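Local coordinates for DegV family protein (Streptococcus agalactiae, PDB 3LUP) that binds a fatty acid such as elaidic acid and may take part in lipid transport or fatty acid metabolism, at residues E159-V164 with V192-E197; S188-L193 with R208-A213; K215-I220 with E244-L249; I232-S237 with D257-V262. All blocks are in the same frame, centred on the assembly; numbering follows the deposited sequence.

Interaction 1: residues E159-V164 with V192-E197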
# COMPACT_ATOMS: atom_id res chain seq x y z
N GLU A 159 -7.89 2.53 6.26
CA GLU A 159 -8.76 2.90 5.17
C GLU A 159 -7.90 3.48 4.08
O GLU A 159 -6.89 4.12 4.38
CB GLU A 159 -9.76 3.97 5.61
CG GLU A 159 -10.71 3.57 6.77
CD GLU A 159 -11.74 2.49 6.40
OE1 GLU A 159 -12.16 2.38 5.20
OE2 GLU A 159 -12.14 1.74 7.32
N GLY A 160 -8.30 3.29 2.83
CA GLY A 160 -7.57 3.84 1.70
C GLY A 160 -8.55 4.29 0.64
O GLY A 160 -9.24 3.47 0.05
N PHE A 161 -8.61 5.60 0.41
CA PHE A 161 -9.51 6.19 -0.57
C PHE A 161 -8.72 6.86 -1.69
O PHE A 161 -7.67 7.44 -1.45
CB PHE A 161 -10.45 7.17 0.12
CG PHE A 161 -11.55 6.51 0.91
CD1 PHE A 161 -12.88 6.56 0.45
CD2 PHE A 161 -11.28 5.82 2.09
CE1 PHE A 161 -13.91 5.93 1.16
CE2 PHE A 161 -12.32 5.20 2.81
CZ PHE A 161 -13.64 5.26 2.33
N ILE A 162 -9.23 6.79 -2.92
CA ILE A 162 -8.49 7.21 -4.11
C ILE A 162 -9.37 7.94 -5.10
O ILE A 162 -10.53 7.60 -5.29
CB ILE A 162 -7.89 6.00 -4.90
CG1 ILE A 162 -7.46 4.86 -3.96
CG2 ILE A 162 -6.74 6.45 -5.82
CD1 ILE A 162 -7.58 3.47 -4.61
N VAL A 163 -8.81 8.95 -5.75
CA VAL A 163 -9.45 9.57 -6.88
C VAL A 163 -8.41 9.63 -7.97
O VAL A 163 -7.35 10.22 -7.79
CB VAL A 163 -9.99 10.98 -6.57
CG1 VAL A 163 -10.39 11.70 -7.87
CG2 VAL A 163 -11.16 10.88 -5.61
N VAL A 164 -8.71 9.00 -9.10
CA VAL A 164 -7.73 8.88 -10.15
C VAL A 164 -7.99 9.90 -11.26
O VAL A 164 -9.09 10.46 -11.37
CB VAL A 164 -7.61 7.42 -10.70
CG1 VAL A 164 -7.28 6.47 -9.57
CG2 VAL A 164 -8.87 6.98 -11.44
N VAL A 192 -15.03 8.40 -6.35
CA VAL A 192 -14.22 8.11 -5.18
C VAL A 192 -14.19 6.59 -5.01
O VAL A 192 -15.24 5.92 -4.99
CB VAL A 192 -14.79 8.78 -3.90
CG1 VAL A 192 -13.86 8.58 -2.72
CG2 VAL A 192 -15.04 10.25 -4.11
N LEU A 193 -12.97 6.06 -4.90
CA LEU A 193 -12.75 4.62 -4.77
C LEU A 193 -12.14 4.34 -3.43
O LEU A 193 -11.55 5.23 -2.82
CB LEU A 193 -11.80 4.14 -5.87
CG LEU A 193 -12.17 4.57 -7.29
CD1 LEU A 193 -10.99 4.46 -8.22
CD2 LEU A 193 -13.33 3.76 -7.79
N HIS A 194 -12.31 3.11 -2.95
CA HIS A 194 -11.72 2.70 -1.69
C HIS A 194 -11.41 1.22 -1.65
O HIS A 194 -11.76 0.48 -2.56
CB HIS A 194 -12.61 3.13 -0.52
CG HIS A 194 -13.79 2.25 -0.26
ND1 HIS A 194 -14.55 1.70 -1.27
CD2 HIS A 194 -14.36 1.84 0.90
CE1 HIS A 194 -15.53 0.98 -0.75
NE2 HIS A 194 -15.43 1.05 0.57
N PHE A 195 -10.72 0.78 -0.59
CA PHE A 195 -10.50 -0.64 -0.35
C PHE A 195 -11.65 -1.31 0.41
O PHE A 195 -12.07 -0.83 1.46
CB PHE A 195 -9.20 -0.86 0.40
CG PHE A 195 -7.99 -0.84 -0.48
CD1 PHE A 195 -7.29 -2.03 -0.74
CD2 PHE A 195 -7.52 0.35 -1.04
CE1 PHE A 195 -6.15 -2.04 -1.54
CE2 PHE A 195 -6.38 0.35 -1.86
CZ PHE A 195 -5.69 -0.85 -2.11
N ASN A 196 -12.13 -2.41 -0.16
CA ASN A 196 -13.13 -3.30 0.44
C ASN A 196 -12.84 -3.85 1.83
O ASN A 196 -11.74 -3.69 2.38
CB ASN A 196 -13.23 -4.53 -0.45
CG ASN A 196 -14.51 -4.61 -1.18
OD1 ASN A 196 -15.42 -3.80 -0.97
ND2 ASN A 196 -14.63 -5.59 -2.06
N GLU A 197 -13.83 -4.56 2.38
CA GLU A 197 -13.58 -5.41 3.53
C GLU A 197 -12.64 -6.58 3.14
O GLU A 197 -11.93 -7.10 4.00
CB GLU A 197 -14.90 -5.90 4.15
CG GLU A 197 -15.67 -4.78 4.88
CD GLU A 197 -17.11 -5.15 5.26
OE1 GLU A 197 -17.32 -6.24 5.87
OE2 GLU A 197 -18.04 -4.36 4.97
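The carbonyl oxygen of Leu193 takes two donors from strand 159-163: the amide of Ile162, with N 2.8 Å from Leu193 O and raised above the carbonyl plane, and the CA-H of Phe161, a CA-H...O contact. Ile162 returns the bond through its own oxygen, Leu193 N lying 2.9 Å from Ile162 O, which makes the two residues a hydrogen-bonded antiparallel pair. One step along, Phe161 and His194 form a non-hydrogen-bonded pair whose CA atoms approach to 4.3 Å. Beyond it Phe195 N donates to Gly160 O over 3.1 Å, and His194 CA adds a CA-H...O contact to the same oxygen.

Phe161 and His194 lie side by side and point the same way. His194 CB sits over the centre of the phenyl face, a CH-pi contact 3.5 Å from the ring centroid. With His194 CG between the backbone N and the carbonyl carbon (chi1 80°), the imidazole meets Phe161 CZ obliquely through CD2, its plane at 40° to the phenyl. Val192 CG1 meets the phenyl edge at Phe161 CD1, 3.9 Å away. On the other side of the sheet Ile162 and Leu193 pack through their CB atoms, and Ile162 CD1 reaches Phe195 CE2 at 4.3 Å. Bound elaidic acid touches Gly160, Ile162 and Phe195, so this pairing forms part of the fatty acid pocket.

Within the mixed sheet, strand 201-205 flanks 192-195 and strand 277-283 flanks 159-163. Helix 210-224 packs over Phe161 and Val192, whereas helix 168-173 meets Val164 and Leu193.

Interaction 2: residues S188-L193 with R208-A213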
# COMPACT_ATOMS: atom_id res chain seq x y z
N SER A 188 -17.26 9.67 -17.53
CA SER A 188 -17.59 11.10 -17.54
C SER A 188 -17.50 11.80 -16.20
O SER A 188 -17.75 12.99 -16.11
CB SER A 188 -18.99 11.30 -18.09
OG SER A 188 -18.95 11.34 -19.50
N ILE A 189 -17.16 11.05 -15.16
CA ILE A 189 -17.26 11.58 -13.81
C ILE A 189 -15.96 11.34 -13.02
O ILE A 189 -15.01 10.78 -13.56
CB ILE A 189 -18.53 11.01 -13.09
CG1 ILE A 189 -18.43 9.49 -12.95
CG2 ILE A 189 -19.82 11.39 -13.83
CD1 ILE A 189 -19.16 8.96 -11.74
N LYS A 190 -15.92 11.77 -11.77
CA LYS A 190 -14.74 11.60 -10.92
C LYS A 190 -15.09 10.79 -9.68
O LYS A 190 -15.35 11.36 -8.61
CB LYS A 190 -14.13 12.97 -10.55
CG LYS A 190 -13.20 13.57 -11.61
CD LYS A 190 -11.78 12.96 -11.50
CE LYS A 190 -10.80 13.51 -12.55
NZ LYS A 190 -11.34 13.68 -13.94
N PRO A 191 -15.13 9.45 -9.81
CA PRO A 191 -15.55 8.59 -8.69
C PRO A 191 -14.53 8.54 -7.57
O PRO A 191 -13.32 8.63 -7.81
CB PRO A 191 -15.65 7.22 -9.33
CG PRO A 191 -14.68 7.28 -10.48
CD PRO A 191 -14.81 8.65 -11.01
N VAL A 192 -15.03 8.40 -6.35
CA VAL A 192 -14.22 8.11 -5.18
C VAL A 192 -14.19 6.59 -5.01
O VAL A 192 -15.24 5.92 -4.99
CB VAL A 192 -14.79 8.78 -3.90
CG1 VAL A 192 -13.86 8.58 -2.72
CG2 VAL A 192 -15.04 10.25 -4.11
N LEU A 193 -12.97 6.06 -4.90
CA LEU A 193 -12.75 4.62 -4.77
C LEU A 193 -12.14 4.34 -3.43
O LEU A 193 -11.55 5.23 -2.82
CB LEU A 193 -11.80 4.14 -5.87
CG LEU A 193 -12.17 4.57 -7.29
CD1 LEU A 193 -10.99 4.46 -8.22
CD2 LEU A 193 -13.33 3.76 -7.79
N ARG A 208 -19.36 13.82 -9.30
CA ARG A 208 -19.37 14.31 -10.67
C ARG A 208 -18.18 15.17 -11.08
O ARG A 208 -17.71 15.06 -12.21
CB ARG A 208 -20.70 14.99 -10.98
CG ARG A 208 -21.78 13.97 -11.27
CD ARG A 208 -23.03 14.64 -11.77
NE ARG A 208 -22.86 15.29 -13.06
CZ ARG A 208 -22.62 16.59 -13.24
NH1 ARG A 208 -22.51 17.42 -12.20
NH2 ARG A 208 -22.50 17.07 -14.47
N THR A 209 -17.68 16.00 -10.17
CA THR A 209 -16.57 16.89 -10.48
C THR A 209 -15.33 16.60 -9.64
O THR A 209 -15.42 16.00 -8.58
CB THR A 209 -16.97 18.36 -10.29
OG1 THR A 209 -15.82 19.20 -10.46
CG2 THR A 209 -17.54 18.60 -8.90
N GLU A 210 -14.17 17.03 -10.12
CA GLU A 210 -12.91 16.85 -9.41
C GLU A 210 -12.88 17.68 -8.12
O GLU A 210 -12.40 17.20 -7.09
CB GLU A 210 -11.71 17.21 -10.30
CG GLU A 210 -10.35 16.80 -9.73
CD GLU A 210 -9.36 17.97 -9.64
OE1 GLU A 210 -8.30 17.89 -10.30
OE2 GLU A 210 -9.65 18.97 -8.92
N LYS A 211 -13.39 18.91 -8.21
CA LYS A 211 -13.57 19.80 -7.06
C LYS A 211 -14.32 19.09 -5.97
O LYS A 211 -13.81 18.95 -4.86
CB LYS A 211 -14.38 21.04 -7.44
CG LYS A 211 -13.58 22.22 -7.96
CD LYS A 211 -14.53 23.33 -8.48
CE LYS A 211 -15.07 23.05 -9.92
NZ LYS A 211 -14.02 23.14 -11.00
N LYS A 212 -15.53 18.62 -6.28
CA LYS A 212 -16.35 17.93 -5.28
C LYS A 212 -15.69 16.63 -4.87
O LYS A 212 -15.79 16.25 -3.71
CB LYS A 212 -17.80 17.70 -5.75
N ALA A 213 -14.98 15.98 -5.78
CA ALA A 213 -14.26 14.75 -5.43
C ALA A 213 -13.29 14.99 -4.28
O ALA A 213 -13.31 14.24 -3.30
CB ALA A 213 -13.52 14.19 -6.64
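Lys190 places CG anti to its carbonyl carbon (chi1 -83°), beside the start of helix 210-224, and the chain bends at chi2 (-82°), where CD is placed; the end of the lysine leads away from the helix. The aliphatic base of the side chain does the touching. Lys190 CB lies 3.8 Å from Thr209 O, and Lys190 CG rests 3.9 Å from Glu210 N and 4.1 Å from Glu210 CB. Lys190 NZ stays 6.3 Å from Glu210 OE1, too far for a salt bridge.

Ala213, one turn into the helix, points its methyl at the same residue: Ala213 CB is 3.9 Å from Lys190 O and 4.1 Å from Lys190 CB. At the other end Ile189 and Arg208 cross at about a right angle, Ile189 CG2 touching Arg208 CG at 4.1 Å. No hydrogen bond joins the two segments, and the contact is van der Waals throughout.

Lys190 is paired by backbone hydrogen bonding with Val207, which continues the antiparallel ladder of strands 192-195 and 201-205. The chain leaves that hairpin and enters the helix at Thr209, the N-cap residue, whose OG1 accepts a weak capping bond from Lys211 N. The arrangement is a beta-hairpin-to-helix junction at the edge of the mixed sheet.

Interaction 3: residues K215-I220 with E244-L249; sequences KRLAEI and EQLYNL
Segments 215-220 and 244-249 of helices 210-224 and 240-252 run in broadly the same direction, their axes 9.1 Å apart at closest approach with a crossing angle of -45°, and the backbones come nearest at Ala218 and Leu249, whose CA atoms are 6.0 Å apart. The small side chain of Ala218 permits this approach. Its methyl carbon meets two leucines of the partner helix, with Ala218 CB 3.6 Å from Leu249 CB and 3.8 Å from Leu246 CD1.

Leu246 carries CG anti to its backbone N (chi1 -179°), and its two methyls spread over Leu217 and Ala218. Leu246 CD1 lies against the backbone of the opposite helix, 3.5 Å from Ala218 N, and also near Leu217 CB, while Leu246 CD2 touches Leu217 CD1 at 3.8 Å; the Leu217 and Leu246 side chains cross at about a right angle. Leu249 also uses both branches: Leu249 CD1 packs 3.7 Å from Lys215 N, and CD2 reaches the aliphatic part of Lys215 at CG. The rest of the lysine chain bends away from the interface, which contains no hydrogen bond or salt bridge between the helices.

Both helices also pack on strands of the mixed sheet. Leu217 rests on Phe161 and Val163 of strand 159-163 and on Phe279 of strand 277-283, while Leu246 reaches Ile234 of strand 230-236. Upstream in helix 210-224, Leu214 extends the contact with Gln245 and Leu249.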
# COMPACT_ATOMS: atom_id res chain seq x y z
N LYS A 215 -13.15 17.54 -2.16
CA LYS A 215 -13.90 17.99 -0.99
C LYS A 215 -14.53 16.80 -0.30
O LYS A 215 -14.43 16.65 0.93
CB LYS A 215 -14.99 18.99 -1.39
CG LYS A 215 -14.48 20.38 -1.82
CD LYS A 215 -15.52 21.48 -1.56
CE LYS A 215 -16.59 21.53 -2.65
NZ LYS A 215 -17.90 22.00 -2.09
N ARG A 216 -15.14 15.92 -1.09
CA ARG A 216 -15.67 14.66 -0.59
C ARG A 216 -14.61 13.77 0.11
O ARG A 216 -14.91 13.16 1.13
CB ARG A 216 -16.39 13.91 -1.72
CG ARG A 216 -17.27 12.78 -1.25
CD ARG A 216 -18.62 13.23 -0.63
NE ARG A 216 -19.15 12.13 0.17
CZ ARG A 216 -18.94 11.96 1.48
NH1 ARG A 216 -18.23 12.85 2.17
NH2 ARG A 216 -19.44 10.90 2.10
N LEU A 217 -13.39 13.71 -0.41
CA LEU A 217 -12.30 13.00 0.27
C LEU A 217 -12.03 13.55 1.69
O LEU A 217 -11.94 12.78 2.66
CB LEU A 217 -11.01 13.05 -0.55
CG LEU A 217 -10.84 12.14 -1.77
CD1 LEU A 217 -9.54 12.48 -2.44
CD2 LEU A 217 -10.90 10.63 -1.42
N ALA A 218 -11.90 14.87 1.80
CA ALA A 218 -11.72 15.53 3.10
C ALA A 218 -12.85 15.21 4.06
O ALA A 218 -12.60 14.94 5.23
CB ALA A 218 -11.58 17.01 2.94
N GLU A 219 -14.09 15.21 3.59
CA GLU A 219 -15.22 14.85 4.45
C GLU A 219 -15.14 13.40 4.92
O GLU A 219 -15.46 13.10 6.08
CB GLU A 219 -16.54 15.12 3.75
CG GLU A 219 -16.91 16.60 3.69
CD GLU A 219 -17.93 16.91 2.62
OE1 GLU A 219 -18.65 15.98 2.17
OE2 GLU A 219 -18.02 18.10 2.20
N ILE A 220 -14.67 12.52 4.03
CA ILE A 220 -14.57 11.10 4.32
C ILE A 220 -13.53 10.83 5.40
O ILE A 220 -13.76 10.02 6.30
CB ILE A 220 -14.26 10.27 3.06
CG1 ILE A 220 -15.48 10.25 2.13
CG2 ILE A 220 -13.92 8.86 3.43
CD1 ILE A 220 -15.24 9.62 0.78
N GLU A 244 -1.96 19.09 -2.21
CA GLU A 244 -1.91 20.32 -1.43
C GLU A 244 -3.31 20.85 -1.18
O GLU A 244 -3.62 21.34 -0.10
CB GLU A 244 -1.10 21.40 -2.14
CG GLU A 244 0.39 21.14 -2.18
CD GLU A 244 1.17 22.30 -2.82
OE1 GLU A 244 0.53 23.16 -3.50
OE2 GLU A 244 2.42 22.33 -2.66
N GLN A 245 -4.16 20.74 -2.20
CA GLN A 245 -5.57 21.06 -2.08
C GLN A 245 -6.22 20.24 -0.97
O GLN A 245 -6.78 20.80 -0.03
CB GLN A 245 -6.27 20.80 -3.42
CG GLN A 245 -7.79 20.75 -3.35
CD GLN A 245 -8.43 22.07 -3.00
OE1 GLN A 245 -7.78 23.11 -2.98
NE2 GLN A 245 -9.72 22.05 -2.73
N LEU A 246 -6.13 18.91 -1.07
CA LEU A 246 -6.70 18.03 -0.07
C LEU A 246 -6.10 18.30 1.31
O LEU A 246 -6.81 18.26 2.31
CB LEU A 246 -6.52 16.57 -0.45
CG LEU A 246 -7.08 15.49 0.48
CD1 LEU A 246 -8.56 15.71 0.96
CD2 LEU A 246 -6.89 14.11 -0.18
N TYR A 247 -4.80 18.60 1.33
CA TYR A 247 -4.10 18.95 2.56
C TYR A 247 -4.74 20.15 3.23
O TYR A 247 -4.96 20.15 4.45
CB TYR A 247 -2.63 19.26 2.27
CG TYR A 247 -1.80 19.57 3.50
CD1 TYR A 247 -1.14 18.56 4.20
CD2 TYR A 247 -1.66 20.89 3.95
CE1 TYR A 247 -0.37 18.84 5.31
CE2 TYR A 247 -0.89 21.18 5.06
CZ TYR A 247 -0.25 20.15 5.73
OH TYR A 247 0.50 20.45 6.84
N ASN A 248 -5.03 21.17 2.42
CA ASN A 248 -5.68 22.39 2.91
C ASN A 248 -7.09 22.12 3.38
O ASN A 248 -7.47 22.59 4.44
CB ASN A 248 -5.64 23.50 1.85
CG ASN A 248 -4.23 23.95 1.53
OD1 ASN A 248 -3.34 23.91 2.39
ND2 ASN A 248 -4.01 24.37 0.29
N LEU A 249 -7.86 21.35 2.61
CA LEU A 249 -9.19 20.94 3.04
C LEU A 249 -9.16 20.24 4.40
O LEU A 249 -10.05 20.45 5.22
CB LEU A 249 -9.83 20.01 2.01
CG LEU A 249 -10.22 20.59 0.65
CD1 LEU A 249 -10.48 19.47 -0.38
CD2 LEU A 249 -11.41 21.56 0.76

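Interaction 4: residues I232-S237 with D257-V262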
# COMPACT_ATOMS: atom_id res chain seq x y z
N ILE A 232 -2.42 10.00 9.28
CA ILE A 232 -3.06 10.26 7.97
C ILE A 232 -2.04 10.62 6.87
O ILE A 232 -1.15 11.45 7.08
CB ILE A 232 -4.16 11.36 8.03
CG1 ILE A 232 -5.04 11.18 9.26
CG2 ILE A 232 -5.03 11.33 6.77
CD1 ILE A 232 -5.89 12.39 9.57
N ALA A 233 -2.18 9.99 5.70
CA ALA A 233 -1.24 10.18 4.61
C ALA A 233 -2.01 10.60 3.36
O ALA A 233 -2.96 9.93 2.97
CB ALA A 233 -0.47 8.88 4.35
N ILE A 234 -1.60 11.72 2.75
CA ILE A 234 -2.07 12.05 1.42
C ILE A 234 -1.00 11.57 0.44
O ILE A 234 0.19 11.88 0.60
CB ILE A 234 -2.28 13.54 1.22
CG1 ILE A 234 -3.24 14.09 2.28
CG2 ILE A 234 -2.82 13.82 -0.19
CD1 ILE A 234 -3.15 15.60 2.44
N ILE A 235 -1.41 10.79 -0.54
CA ILE A 235 -0.46 10.13 -1.42
C ILE A 235 -0.85 10.44 -2.86
O ILE A 235 -2.03 10.43 -3.18
CB ILE A 235 -0.44 8.61 -1.19
CG1 ILE A 235 -0.52 8.30 0.32
CG2 ILE A 235 0.80 7.98 -1.81
CD1 ILE A 235 -1.51 7.20 0.66
N HIS A 236 0.12 10.75 -3.71
CA HIS A 236 -0.17 11.12 -5.08
C HIS A 236 0.86 10.61 -6.07
O HIS A 236 2.03 10.40 -5.71
CB HIS A 236 -0.28 12.64 -5.19
CG HIS A 236 1.01 13.35 -4.98
ND1 HIS A 236 1.81 13.76 -6.01
CD2 HIS A 236 1.65 13.69 -3.84
CE1 HIS A 236 2.89 14.34 -5.53
NE2 HIS A 236 2.82 14.31 -4.21
N SER A 237 0.44 10.41 -7.31
CA SER A 237 1.36 10.10 -8.39
C SER A 237 1.52 11.32 -9.30
O SER A 237 0.83 11.47 -10.30
CB SER A 237 0.91 8.85 -9.17
OG SER A 237 -0.40 9.02 -9.70
N ASP A 257 -2.44 17.83 12.02
CA ASP A 257 -1.37 17.40 12.94
C ASP A 257 -0.69 16.08 12.61
O ASP A 257 0.52 15.98 12.68
CB ASP A 257 -1.85 17.44 14.39
CG ASP A 257 -1.96 18.86 14.90
OD1 ASP A 257 -0.97 19.62 14.77
OD2 ASP A 257 -3.04 19.22 15.43
N ASP A 258 -1.48 15.07 12.25
CA ASP A 258 -0.93 13.79 11.79
C ASP A 258 -1.17 13.65 10.28
O ASP A 258 -1.74 12.66 9.82
CB ASP A 258 -1.57 12.63 12.57
CG ASP A 258 -1.41 12.78 14.07
OD1 ASP A 258 -0.27 12.65 14.59
OD2 ASP A 258 -2.43 13.00 14.75
N LEU A 259 -0.72 14.64 9.53
CA LEU A 259 -0.97 14.73 8.10
C LEU A 259 0.35 14.92 7.35
O LEU A 259 1.09 15.88 7.59
CB LEU A 259 -1.94 15.87 7.83
CG LEU A 259 -2.73 15.98 6.54
CD1 LEU A 259 -3.55 14.73 6.30
CD2 LEU A 259 -3.63 17.18 6.65
N GLU A 260 0.63 13.99 6.44
CA GLU A 260 1.88 13.97 5.71
C GLU A 260 1.57 13.77 4.23
O GLU A 260 0.63 13.04 3.89
CB GLU A 260 2.76 12.82 6.22
CG GLU A 260 4.25 12.94 5.83
CD GLU A 260 5.11 11.72 6.24
OE1 GLU A 260 4.55 10.61 6.50
OE2 GLU A 260 6.36 11.88 6.28
N ILE A 261 2.33 14.43 3.36
CA ILE A 261 2.22 14.20 1.92
C ILE A 261 3.38 13.33 1.41
O ILE A 261 4.56 13.63 1.65
CB ILE A 261 2.10 15.51 1.08
CG1 ILE A 261 0.88 16.34 1.53
CG2 ILE A 261 1.99 15.19 -0.41
CD1 ILE A 261 0.86 17.81 1.06
N VAL A 262 3.03 12.24 0.73
CA VAL A 262 4.01 11.29 0.23
C VAL A 262 3.62 10.85 -1.17
O VAL A 262 2.44 10.94 -1.55
CB VAL A 262 4.13 10.03 1.14
CG1 VAL A 262 4.64 10.41 2.51
CG2 VAL A 262 2.80 9.26 1.25
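Asp258 opens the pairing by giving its carbonyl oxygen to Ile232 N, with Asp258 O 2.8 Å from that nitrogen, the first rung of the parallel ladder in a beta-alpha-beta unit made of strand 230-236, helix 240-252 and strand 259-263. Its carboxylate turns elsewhere, forming a salt bridge with Lys284.

Leu259 pairs with Ile232 and has CG anti to its backbone N (chi1 -161°). From there Leu259 CD1 meets Ile232 CG2 at 3.7 Å and also touches Ile234 CD1, at 4.0 Å, so that one methyl packs against two isoleucines. The leucine side chain is met as well by Tyr247 and Leu250 of the connecting helix.

Glu260 stands beside Ala233 on the opposite side of the sheet, and its backbone bonds both ways: its amide donates to Ile232 O, and Glu260 O receives Ile234 N at 2.8 Å.

Ile261 returns to the helix-facing side with Leu259 and Ile234. Its CG1 approaches Ile234 CD1, and Ile261 CG2 lies at the edge of the imidazole, 3.8 Å from His236 CD2. The polar partner of the ring lies outside the pairing: His236 ND1 is hydrogen-bonded to Ala239 N.

Val262 carries the ladder on. Val262 N donates to Ile234 O at 2.9 Å in a nearly straight bond (168° at the hydrogen), and its oxygen accepts from His236 N. On the side shared with Ala233 and Glu260 it lies alongside Ile235, which touches bound elaidic acid; Val262 CG2 is 3.6 Å from Ile235 CG1.

All four interactions belong to the mixed sheet or to the helices packed on it. Interactions 1 and 2 share Val192 and Leu193, and Val163 CG1 comes within 4.2 Å of Ala213 CB. Interaction 3 bridges the two sheet pairings: Leu217 CD2 lies 3.8 Å from Phe161 CB, while Tyr247 CA is 3.5 Å from Ile234 CD1. Interactions 1 and 4 do not touch, their nearest atoms being about 7 Å apart, yet both reach the fatty acid, with the side chains of Phe195 and Ile235 each about 4 Å from elaidic acid. The side chains of Val192, shared by interactions 1 and 2, and of Leu217 in interaction 3 are about 11 and 10 Å from it.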